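PDB 4ZOY: Sqt1 from Chaetomium thermophilum, which probably acts as a dedicated chaperone that captures a newly made ribosomal protein during translation, using a WD40 beta-propeller. Local coordinates for residues Ile157-Gly160 with Val166-Phe169; Val216-Val219 with Ala223-Lys226; Glu380-Pro385 with Val404-Leu409. One frame throughout, in Å; residues are numbered along the deposited sequence.

In the fold
Eight four-stranded antiparallel sheets make up the propeller, and the three contacts sit in three of its blades. Contact 1 joins the second and third strands of one blade; contact 2 lies late in the third strand of the next, so the two are close, their centres about 16 Å apart. They touch where Val166 CG2 packs against Tyr217 OH at 3.5 Å and Val168 meets Val219. Contact 3 joins the end of the first strand to the third in a blade across the ring, its centre about 28 Å from that of contact 1 and about 33 Å from that of contact 2. Trp407-Asp408 and Tyr217-Asp218 occupy equivalent places late in the third strands, where WD repeats carry their Trp-Asp dipeptide.

Contact 1: residues Ile157-Gly160 with Val166-Phe169; sequences IALG and VWVF
Leu159 and Trp167 pair across a beta hairpin that forms the middle of a propeller blade, strand 156-161 running antiparallel to strand 166-171. The backbones are joined by four hydrogen bonds. Ile157 and Phe169 exchange a reciprocal pair, with Phe169 N to Ile157 O at 2.8 Å, and Leu159 and Trp167 form the second hydrogen-bonded pair, Leu159 N reaching Trp167 O at 2.9 Å. Its partner bond runs from Trp167 N to Leu159 O at 3.0 Å.

On one face of the sheet Ala158 CB faces Val168 CG2 at 4.2 Å, in a non-hydrogen-bonded pair. Both of these small side chains also touch Leu205 of the next blade, so this face of the hairpin belongs to the packing between blades. On the other face the indole of Trp167 leads off toward strand 180-186, where it packs on Ile182, and its NE1 is hydrogen-bonded to Ser165 OG.

From the backbone, Leu159 CB rises on the same face of the sheet as Ile157, Trp167 and Phe169. The next bond sets CG between the backbone N and the carbonyl carbon (chi1 68°), and this leans the branch point toward the neighbouring strand, with CG 4.0 Å from Trp167 CB. One methyl, CD1, meets Trp167 CD1 obliquely at 3.9 Å; the two side chains lie side by side and point the same way. The other methyl of Leu159 reaches diagonally past Trp167 to the next residue on that face: CD2 ends at the edge of the phenyl ring, near its plane, 3.6 Å from Phe169 CE2.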
ATOM      1  N   ILE A 157     -10.560  -8.120   5.742  1.00 14.60           N
ATOM      2  CA  ILE A 157      -9.851  -7.509   4.616  1.00 14.46           C
ATOM      3  C   ILE A 157     -10.806  -6.702   3.750  1.00 15.62           C
ATOM      4  O   ILE A 157     -11.969  -7.078   3.570  1.00 18.31           O
ATOM      5  CB  ILE A 157      -9.132  -8.592   3.753  1.00 15.59           C
ATOM      6  CG1 ILE A 157      -8.323  -7.979   2.615  1.00 22.06           C
ATOM      7  CG2 ILE A 157     -10.126  -9.604   3.186  1.00 20.22           C
ATOM      8  CD1 ILE A 157      -7.847  -9.014   1.615  1.00 32.19           C
ATOM      9  N   ALA A 158     -10.311  -5.590   3.212  1.00 14.75           N
ATOM     10  CA  ALA A 158     -11.042  -4.815   2.239  1.00 14.23           C
ATOM     11  C   ALA A 158     -10.383  -4.912   0.888  1.00 14.13           C
ATOM     12  O   ALA A 158      -9.163  -5.100   0.784  1.00 15.37           O
ATOM     13  CB  ALA A 158     -11.123  -3.351   2.662  1.00 16.25           C
ATOM     14  N   LEU A 159     -11.195  -4.740  -0.140  1.00 14.05           N
ATOM     15  CA  LEU A 159     -10.686  -4.576  -1.499  1.00 13.97           C
ATOM     16  C   LEU A 159     -11.489  -3.525  -2.242  1.00 15.92           C
ATOM     17  O   LEU A 159     -12.636  -3.230  -1.895  1.00 15.43           O
ATOM     18  CB  LEU A 159     -10.712  -5.910  -2.250  1.00 15.24           C
ATOM     19  CG  LEU A 159     -12.059  -6.549  -2.605  1.00 16.10           C
ATOM     20  CD1 LEU A 159     -12.702  -5.955  -3.860  1.00 19.05           C
ATOM     21  CD2 LEU A 159     -11.835  -8.060  -2.767  1.00 17.30           C
ATOM     22  N   GLY A 160     -10.893  -2.977  -3.292  1.00 13.97           N
ATOM     23  CA  GLY A 160     -11.601  -2.096  -4.197  1.00 14.08           C
ATOM     24  C   GLY A 160     -11.456  -2.628  -5.602  1.00 14.29           C
ATOM     25  O   GLY A 160     -10.442  -3.258  -5.913  1.00 15.83           O
ATOM     26  N   VAL A 166     -16.449  -1.532  -3.333  1.00 15.49           N
ATOM     27  CA  VAL A 166     -15.556  -1.793  -2.229  1.00 15.12           C
ATOM     28  C   VAL A 166     -16.194  -2.880  -1.388  1.00 15.31           C
ATOM     29  O   VAL A 166     -17.348  -2.749  -0.975  1.00 17.71           O
ATOM     30  CB  VAL A 166     -15.303  -0.528  -1.403  1.00 15.22           C
ATOM     31  CG1 VAL A 166     -14.521  -0.859  -0.139  1.00 14.40           C
ATOM     32  CG2 VAL A 166     -14.570   0.508  -2.254  1.00 15.16           C
ATOM     33  N   TRP A 167     -15.450  -3.962  -1.172  1.00 15.89           N
ATOM     34  CA  TRP A 167     -15.928  -5.119  -0.424  1.00 15.45           C
ATOM     35  C   TRP A 167     -15.109  -5.311   0.839  1.00 17.15           C
ATOM     36  O   TRP A 167     -13.880  -5.166   0.825  1.00 16.47           O
ATOM     37  CB  TRP A 167     -15.857  -6.378  -1.298  1.00 17.35           C
ATOM     38  CG  TRP A 167     -16.761  -6.310  -2.491  1.00 16.20           C
ATOM     39  CD1 TRP A 167     -16.603  -5.525  -3.601  1.00 18.64           C
ATOM     40  CD2 TRP A 167     -17.977  -7.049  -2.691  1.00 18.58           C
ATOM     41  NE1 TRP A 167     -17.649  -5.723  -4.469  1.00 20.70           N
ATOM     42  CE2 TRP A 167     -18.500  -6.657  -3.938  1.00 18.88           C
ATOM     43  CE3 TRP A 167     -18.665  -8.006  -1.936  1.00 20.22           C
ATOM     44  CZ2 TRP A 167     -19.692  -7.184  -4.450  1.00 20.90           C
ATOM     45  CZ3 TRP A 167     -19.846  -8.534  -2.450  1.00 22.11           C
ATOM     46  CH2 TRP A 167     -20.342  -8.121  -3.692  1.00 21.55           C
ATOM     47  N   VAL A 168     -15.781  -5.637   1.938  1.00 15.08           N
ATOM     48  CA  VAL A 168     -15.101  -5.994   3.168  1.00 13.73           C
ATOM     49  C   VAL A 168     -15.490  -7.418   3.546  1.00 16.29           C
ATOM     50  O   VAL A 168     -16.676  -7.719   3.663  1.00 15.95           O
ATOM     51  CB  VAL A 168     -15.448  -5.019   4.320  1.00 13.03           C
ATOM     52  CG1 VAL A 168     -14.707  -5.414   5.581  1.00 14.36           C
ATOM     53  CG2 VAL A 168     -15.115  -3.576   3.913  1.00 17.58           C
ATOM     54  N   PHE A 169     -14.492  -8.285   3.700  1.00 16.00           N
ATOM     55  CA  PHE A 169     -14.724  -9.692   4.010  1.00 14.40           C
ATOM     56  C   PHE A 169     -14.097 -10.039   5.334  1.00 15.58           C
ATOM     57  O   PHE A 169     -13.039  -9.505   5.683  1.00 16.74           O
ATOM     58  CB  PHE A 169     -14.114 -10.624   2.952  1.00 17.46           C
ATOM     59  CG  PHE A 169     -14.631 -10.416   1.571  1.00 16.29           C
ATOM     60  CD1 PHE A 169     -15.808 -11.027   1.159  1.00 19.47           C
ATOM     61  CD2 PHE A 169     -13.928  -9.633   0.656  1.00 15.97           C
ATOM     62  CE1 PHE A 169     -16.290 -10.850  -0.138  1.00 20.99           C
ATOM     63  CE2 PHE A 169     -14.400  -9.454  -0.631  1.00 18.33           C
ATOM     64  CZ  PHE A 169     -15.587 -10.061  -1.036  1.00 20.05           C
TER

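Contact 2: residues Val216-Val219 with Ala223-Lys226; sequences VYDV and AASK
Asp218 and Ala223 face each other across a tight connection that follows the third strand of a WD repeat blade, the CB of each directed toward the other. The aspartate lies in the last part of the third strand and is the centre of an inverse gamma turn; the alanine belongs to the short, weakly bonded helix 222-225. With CG anti to the backbone N (chi1 -179°), the carboxylate is carried out from the strand to the start of that helix.

There both oxygens are met from above the carboxylate plane. Ala223 N gives a hydrogen bond to Asp218 OD1 at 2.8 Å, and Ala224 N gives one to Asp218 OD2, also at 2.8 Å. The two donors approach from the same side of the carboxylate, 38° and 47° out of its plane. Over this same face sits the methyl of Ala223, with CB 3.4 Å from Asp218 CG. The methyl of Ala224 instead lies beside the group, close to its plane, with CB 3.4 Å from Asp218 OD2. Further along, Lys226 N closes a turn of the helix onto Ala223 O. Ala223 also touches Val236 of the blade's outermost strand. Asp218 is buried, and Val229 touches its side chain.

Each carboxylate oxygen thus accepts a separate peptide N-H from the first turn of the helix. Such a pair of bonds fixes the rotation of the carboxylate, and the nearby amino end of the helix would probably favour its negative charge despite the burial.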
ATOM      1  N   VAL A 216     -15.789   7.458   2.925  1.00 14.58           N
ATOM      2  CA  VAL A 216     -15.196   6.886   4.114  1.00 15.34           C
ATOM      3  C   VAL A 216     -16.274   6.082   4.836  1.00 15.71           C
ATOM      4  O   VAL A 216     -17.185   6.650   5.436  1.00 17.34           O
ATOM      5  CB  VAL A 216     -14.606   7.966   5.033  1.00 15.34           C
ATOM      6  CG1 VAL A 216     -13.922   7.313   6.216  1.00 16.29           C
ATOM      7  CG2 VAL A 216     -13.601   8.838   4.254  1.00 16.89           C
ATOM      8  N   TYR A 217     -16.159   4.755   4.756  1.00 14.52           N
ATOM      9  CA  TYR A 217     -17.236   3.863   5.186  1.00 15.32           C
ATOM     10  C   TYR A 217     -17.194   3.545   6.657  1.00 15.12           C
ATOM     11  O   TYR A 217     -16.137   3.277   7.228  1.00 15.35           O
ATOM     12  CB  TYR A 217     -17.202   2.547   4.402  1.00 14.33           C
ATOM     13  CG  TYR A 217     -17.019   2.737   2.921  1.00 15.46           C
ATOM     14  CD1 TYR A 217     -18.073   3.129   2.102  1.00 17.27           C
ATOM     15  CD2 TYR A 217     -15.777   2.531   2.344  1.00 16.10           C
ATOM     16  CE1 TYR A 217     -17.881   3.313   0.738  1.00 16.63           C
ATOM     17  CE2 TYR A 217     -15.576   2.710   0.999  1.00 16.32           C
ATOM     18  CZ  TYR A 217     -16.627   3.099   0.199  1.00 15.10           C
ATOM     19  OH  TYR A 217     -16.402   3.279  -1.142  1.00 18.55           O
ATOM     20  N   ASP A 218     -18.379   3.561   7.260  1.00 16.77           N
ATOM     21  CA  ASP A 218     -18.596   3.122   8.635  1.00 15.87           C
ATOM     22  C   ASP A 218     -18.723   1.599   8.688  1.00 15.20           C
ATOM     23  O   ASP A 218     -19.830   1.064   8.805  1.00 16.45           O
ATOM     24  CB  ASP A 218     -19.863   3.783   9.189  1.00 14.42           C
ATOM     25  CG  ASP A 218     -20.160   3.397  10.626  1.00 15.82           C
ATOM     26  OD1 ASP A 218     -19.217   3.203  11.412  1.00 15.84           O
ATOM     27  OD2 ASP A 218     -21.364   3.319  10.964  1.00 16.96           O
ATOM     28  N   VAL A 219     -17.590   0.910   8.593  1.00 14.62           N
ATOM     29  CA  VAL A 219     -17.607  -0.509   8.243  1.00 14.50           C
ATOM     30  C   VAL A 219     -18.320  -1.379   9.286  1.00 14.58           C
ATOM     31  O   VAL A 219     -19.015  -2.344   8.930  1.00 15.55           O
ATOM     32  CB  VAL A 219     -16.171  -1.020   8.030  1.00 15.34           C
ATOM     33  CG1 VAL A 219     -16.143  -2.537   7.884  1.00 15.87           C
ATOM     34  CG2 VAL A 219     -15.587  -0.358   6.782  1.00 16.73           C
ATOM     35  N   ALA A 223     -20.093   4.423  13.787  1.00 16.46           N
ATOM     36  CA  ALA A 223     -20.462   5.808  13.549  1.00 14.53           C
ATOM     37  C   ALA A 223     -21.973   5.970  13.431  1.00 19.64           C
ATOM     38  O   ALA A 223     -22.521   6.957  13.918  1.00 19.58           O
ATOM     39  CB  ALA A 223     -19.774   6.340  12.307  1.00 16.44           C
ATOM     40  N   ALA A 224     -22.653   5.005  12.815  1.00 18.56           N
ATOM     41  CA  ALA A 224     -24.102   5.099  12.658  1.00 18.41           C
ATOM     42  C   ALA A 224     -24.793   5.152  14.025  1.00 20.25           C
ATOM     43  O   ALA A 224     -25.768   5.888  14.216  1.00 22.11           O
ATOM     44  CB  ALA A 224     -24.621   3.934  11.841  1.00 20.44           C
ATOM     45  N   SER A 225     -24.270   4.392  14.979  1.00 17.66           N
ATOM     46  CA  SER A 225     -24.848   4.344  16.318  1.00 20.41           C
ATOM     47  C   SER A 225     -24.609   5.633  17.091  1.00 23.24           C
ATOM     48  O   SER A 225     -25.238   5.865  18.132  1.00 25.00           O
ATOM     49  CB  SER A 225     -24.280   3.162  17.103  1.00 19.68           C
ATOM     50  OG  SER A 225     -22.951   3.406  17.542  1.00 19.38           O
ATOM     51  N   LYS A 226     -23.693   6.459  16.590  1.00 20.56           N
ATOM     52  CA  LYS A 226     -23.354   7.730  17.228  1.00 20.88           C
ATOM     53  C   LYS A 226     -23.875   8.901  16.398  1.00 20.40           C
ATOM     54  O   LYS A 226     -23.477  10.048  16.628  1.00 25.05           O
ATOM     55  CB  LYS A 226     -21.836   7.859  17.419  1.00 21.60           C
ATOM     56  CG  LYS A 226     -21.206   6.876  18.392  1.00 22.54           C
ATOM     57  CD  LYS A 226     -19.696   6.884  18.246  1.00 29.09           C
ATOM     58  CE  LYS A 226     -19.009   5.971  19.247  1.00 38.07           C
ATOM     59  NZ  LYS A 226     -19.086   6.515  20.624  1.00 34.33           N
TER

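Contact 3: residues Glu380-Pro385 with Val404-Leu409; sequences EFVKSP and VRRWDL
Val382 has the most surface covered here, and it meets Arg406 at about a right angle. Val382 follows directly on the blade's first strand, 376-381, and Arg406 lies on its third, with strand 394-399 between, so the contact is made by side chains that bridge a strand. Val382 CG2 rests over one face of the guanidinium, 3.6 Å above its plane and offset toward the rim, with Arg406 NE and CZ each 3.7 Å from it. Arg406 runs out extended and then bends at chi3 (-67°), which turns the flat group under the valine methyl.

Leu409, just beyond the end of strand 404-408, makes the second touch. Its CD1 lies 3.7 Å from Phe381 CE1 and 3.9 Å from Phe381 CZ, the two side chains crossing obliquely. Both also pack on Ile342 of the preceding blade, whereas Arg406 reaches toward the following one.

The bonds of the guanidinium lie with others: NE goes to Thr396 OG1 on the intervening strand, and NH2 to Gly466 O, with a weaker bond to Gln462 OE1. These directional bonds hold the buried guanidinium in place, while the methyl of Val382 lies over one face, so the group meets polar partners through its nitrogens and an apolar one over its face.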
ATOM      1  N   GLU A 380       6.909   4.904   1.898  1.00 12.42           N
ATOM      2  CA  GLU A 380       6.472   4.249   3.139  1.00 12.69           C
ATOM      3  C   GLU A 380       7.469   4.509   4.252  1.00 12.96           C
ATOM      4  O   GLU A 380       8.676   4.294   4.070  1.00 13.37           O
ATOM      5  CB  GLU A 380       6.295   2.743   2.929  1.00 13.12           C
ATOM      6  CG  GLU A 380       5.741   2.023   4.160  1.00 14.29           C
ATOM      7  CD  GLU A 380       5.722   0.523   3.971  1.00 19.52           C
ATOM      8  OE1 GLU A 380       4.764  -0.005   3.354  1.00 20.98           O
ATOM      9  OE2 GLU A 380       6.669  -0.133   4.435  1.00 18.01           O
ATOM     10  N   PHE A 381       6.978   4.978   5.401  1.00 11.90           N
ATOM     11  CA  PHE A 381       7.859   5.238   6.534  1.00 11.91           C
ATOM     12  C   PHE A 381       8.312   3.958   7.195  1.00 12.64           C
ATOM     13  O   PHE A 381       7.545   2.998   7.321  1.00 15.40           O
ATOM     14  CB  PHE A 381       7.161   6.121   7.572  1.00 15.13           C
ATOM     15  CG  PHE A 381       7.063   7.552   7.165  1.00 14.15           C
ATOM     16  CD1 PHE A 381       8.075   8.444   7.476  1.00 16.04           C
ATOM     17  CD2 PHE A 381       5.959   8.012   6.459  1.00 13.88           C
ATOM     18  CE1 PHE A 381       7.994   9.785   7.092  1.00 18.36           C
ATOM     19  CE2 PHE A 381       5.873   9.343   6.071  1.00 13.59           C
ATOM     20  CZ  PHE A 381       6.887  10.230   6.384  1.00 15.67           C
ATOM     21  N   VAL A 382       9.570   3.955   7.621  1.00 14.24           N
ATOM     22  CA  VAL A 382      10.088   2.883   8.463  1.00 15.46           C
ATOM     23  C   VAL A 382       9.436   2.987   9.845  1.00 14.54           C
ATOM     24  O   VAL A 382       9.497   4.035  10.489  1.00 16.99           O
ATOM     25  CB  VAL A 382      11.621   2.954   8.598  1.00 13.95           C
ATOM     26  CG1 VAL A 382      12.128   1.817   9.483  1.00 15.40           C
ATOM     27  CG2 VAL A 382      12.277   2.909   7.225  1.00 16.10           C
ATOM     28  N   LYS A 383       8.830   1.894  10.287  1.00 15.51           N
ATOM     29  CA  LYS A 383       8.053   1.916  11.532  1.00 16.49           C
ATOM     30  C   LYS A 383       8.930   1.989  12.771  1.00 19.44           C
ATOM     31  O   LYS A 383       8.650   2.757  13.699  1.00 21.02           O
ATOM     32  CB  LYS A 383       7.146   0.689  11.596  1.00 18.66           C
ATOM     33  CG  LYS A 383       6.067   0.713  10.519  1.00 25.43           C
ATOM     34  CD  LYS A 383       4.882  -0.181  10.854  1.00 41.77           C
ATOM     35  CE  LYS A 383       5.056  -1.574  10.292  1.00 41.15           C
ATOM     36  NZ  LYS A 383       3.819  -2.391  10.493  1.00 49.75           N
ATOM     37  N   SER A 384       9.993   1.197  12.787  1.00 16.27           N
ATOM     38  CA  SER A 384      10.851   1.117  13.961  1.00 16.30           C
ATOM     39  C   SER A 384      12.308   1.082  13.552  1.00 14.91           C
ATOM     40  O   SER A 384      12.931   0.025  13.604  1.00 17.44           O
ATOM     41  CB  SER A 384      10.513  -0.120  14.783  1.00 17.63           C
ATOM     42  OG  SER A 384       9.156  -0.114  15.185  1.00 21.80           O
ATOM     43  N   PRO A 385      12.855   2.225  13.127  1.00 16.95           N
ATOM     44  CA  PRO A 385      14.252   2.211  12.675  1.00 17.02           C
ATOM     45  C   PRO A 385      15.201   1.802  13.793  1.00 19.61           C
ATOM     46  O   PRO A 385      14.912   2.056  14.970  1.00 19.51           O
ATOM     47  CB  PRO A 385      14.506   3.656  12.239  1.00 20.93           C
ATOM     48  CG  PRO A 385      13.444   4.451  12.876  1.00 25.20           C
ATOM     49  CD  PRO A 385      12.261   3.569  13.065  1.00 19.51           C
ATOM     50  N   VAL A 404      15.478   1.883  -5.386  1.00 12.88           N
ATOM     51  CA  VAL A 404      14.849   2.067  -4.081  1.00 12.61           C
ATOM     52  C   VAL A 404      15.724   3.023  -3.293  1.00 15.24           C
ATOM     53  O   VAL A 404      16.949   2.908  -3.300  1.00 14.82           O
ATOM     54  CB  VAL A 404      14.697   0.737  -3.320  1.00 13.60           C
ATOM     55  CG1 VAL A 404      13.998   0.964  -1.975  1.00 14.04           C
ATOM     56  CG2 VAL A 404      13.938  -0.265  -4.161  1.00 16.94           C
ATOM     57  N   ARG A 405      15.107   3.994  -2.630  1.00 14.32           N
ATOM     58  CA  ARG A 405      15.873   4.972  -1.871  1.00 12.88           C
ATOM     59  C   ARG A 405      15.329   5.137  -0.469  1.00 13.39           C
ATOM     60  O   ARG A 405      14.173   4.830  -0.202  1.00 14.52           O
ATOM     61  CB  ARG A 405      15.890   6.323  -2.595  1.00 15.07           C
ATOM     62  CG  ARG A 405      16.684   6.297  -3.895  1.00 15.52           C
ATOM     63  CD  ARG A 405      16.962   7.667  -4.490  1.00 16.14           C
ATOM     64  NE  ARG A 405      17.904   7.506  -5.598  1.00 17.40           N
ATOM     65  CZ  ARG A 405      17.539   7.310  -6.859  1.00 16.39           C
ATOM     66  NH1 ARG A 405      16.259   7.296  -7.199  1.00 15.02           N
ATOM     67  NH2 ARG A 405      18.467   7.129  -7.797  1.00 20.43           N
ATOM     68  N   ARG A 406      16.177   5.616   0.436  1.00 14.03           N
ATOM     69  CA  ARG A 406      15.678   5.948   1.756  1.00 14.26           C
ATOM     70  C   ARG A 406      16.129   7.349   2.102  1.00 17.71           C
ATOM     71  O   ARG A 406      17.265   7.751   1.805  1.00 16.18           O
ATOM     72  CB  ARG A 406      16.134   4.960   2.800  1.00 17.11           C
ATOM     73  CG  ARG A 406      15.467   5.289   4.132  1.00 20.91           C
ATOM     74  CD  ARG A 406      15.649   4.204   5.085  1.00 19.08           C
ATOM     75  NE  ARG A 406      14.948   2.991   4.708  1.00 16.34           N
ATOM     76  CZ  ARG A 406      15.243   1.802   5.216  1.00 15.37           C
ATOM     77  NH1 ARG A 406      16.262   1.686   6.071  1.00 18.12           N
ATOM     78  NH2 ARG A 406      14.549   0.740   4.884  1.00 16.91           N
ATOM     79  N   TRP A 407      15.212   8.083   2.720  1.00 15.73           N
ATOM     80  CA  TRP A 407      15.348   9.509   2.934  1.00 15.66           C
ATOM     81  C   TRP A 407      15.208   9.845   4.400  1.00 15.76           C
ATOM     82  O   TRP A 407      14.373   9.266   5.103  1.00 16.38           O
ATOM     83  CB  TRP A 407      14.287  10.278   2.150  1.00 15.61           C
ATOM     84  CG  TRP A 407      14.184   9.883   0.720  1.00 15.17           C
ATOM     85  CD1 TRP A 407      13.385   8.915   0.192  1.00 16.27           C
ATOM     86  CD2 TRP A 407      14.898  10.462  -0.370  1.00 15.78           C
ATOM     87  NE1 TRP A 407      13.558   8.855  -1.168  1.00 13.07           N
ATOM     88  CE2 TRP A 407      14.491   9.788  -1.537  1.00 14.58           C
ATOM     89  CE3 TRP A 407      15.859  11.473  -0.472  1.00 17.80           C
ATOM     90  CZ2 TRP A 407      14.997  10.100  -2.791  1.00 17.16           C
ATOM     91  CZ3 TRP A 407      16.361  11.785  -1.716  1.00 19.16           C
ATOM     92  CH2 TRP A 407      15.930  11.102  -2.859  1.00 17.96           C
ATOM     93  N   ASP A 408      16.037  10.787   4.833  1.00 15.57           N
ATOM     94  CA  ASP A 408      15.950  11.418   6.144  1.00 15.42           C
ATOM     95  C   ASP A 408      15.173  12.717   5.962  1.00 14.76           C
ATOM     96  O   ASP A 408      15.654  13.647   5.317  1.00 17.31           O
ATOM     97  CB  ASP A 408      17.376  11.647   6.681  1.00 15.92           C
ATOM     98  CG  ASP A 408      17.446  12.566   7.892  1.00 17.60           C
ATOM     99  OD1 ASP A 408      16.416  12.938   8.488  1.00 16.38           O
ATOM    100  OD2 ASP A 408      18.598  12.903   8.247  1.00 19.81           O
ATOM    101  N   LEU A 409      13.970  12.780   6.530  1.00 14.59           N
ATOM    102  CA  LEU A 409      13.071  13.904   6.267  1.00 14.79           C
ATOM    103  C   LEU A 409      13.124  14.989   7.340  1.00 17.19           C
ATOM    104  O   LEU A 409      12.249  15.848   7.385  1.00 18.45           O
ATOM    105  CB  LEU A 409      11.628  13.407   6.120  1.00 14.98           C
ATOM    106  CG  LEU A 409      11.380  12.400   4.986  1.00 17.47           C
ATOM    107  CD1 LEU A 409       9.891  12.116   4.874  1.00 18.46           C
ATOM    108  CD2 LEU A 409      11.940  12.884   3.651  1.00 19.20           C
TER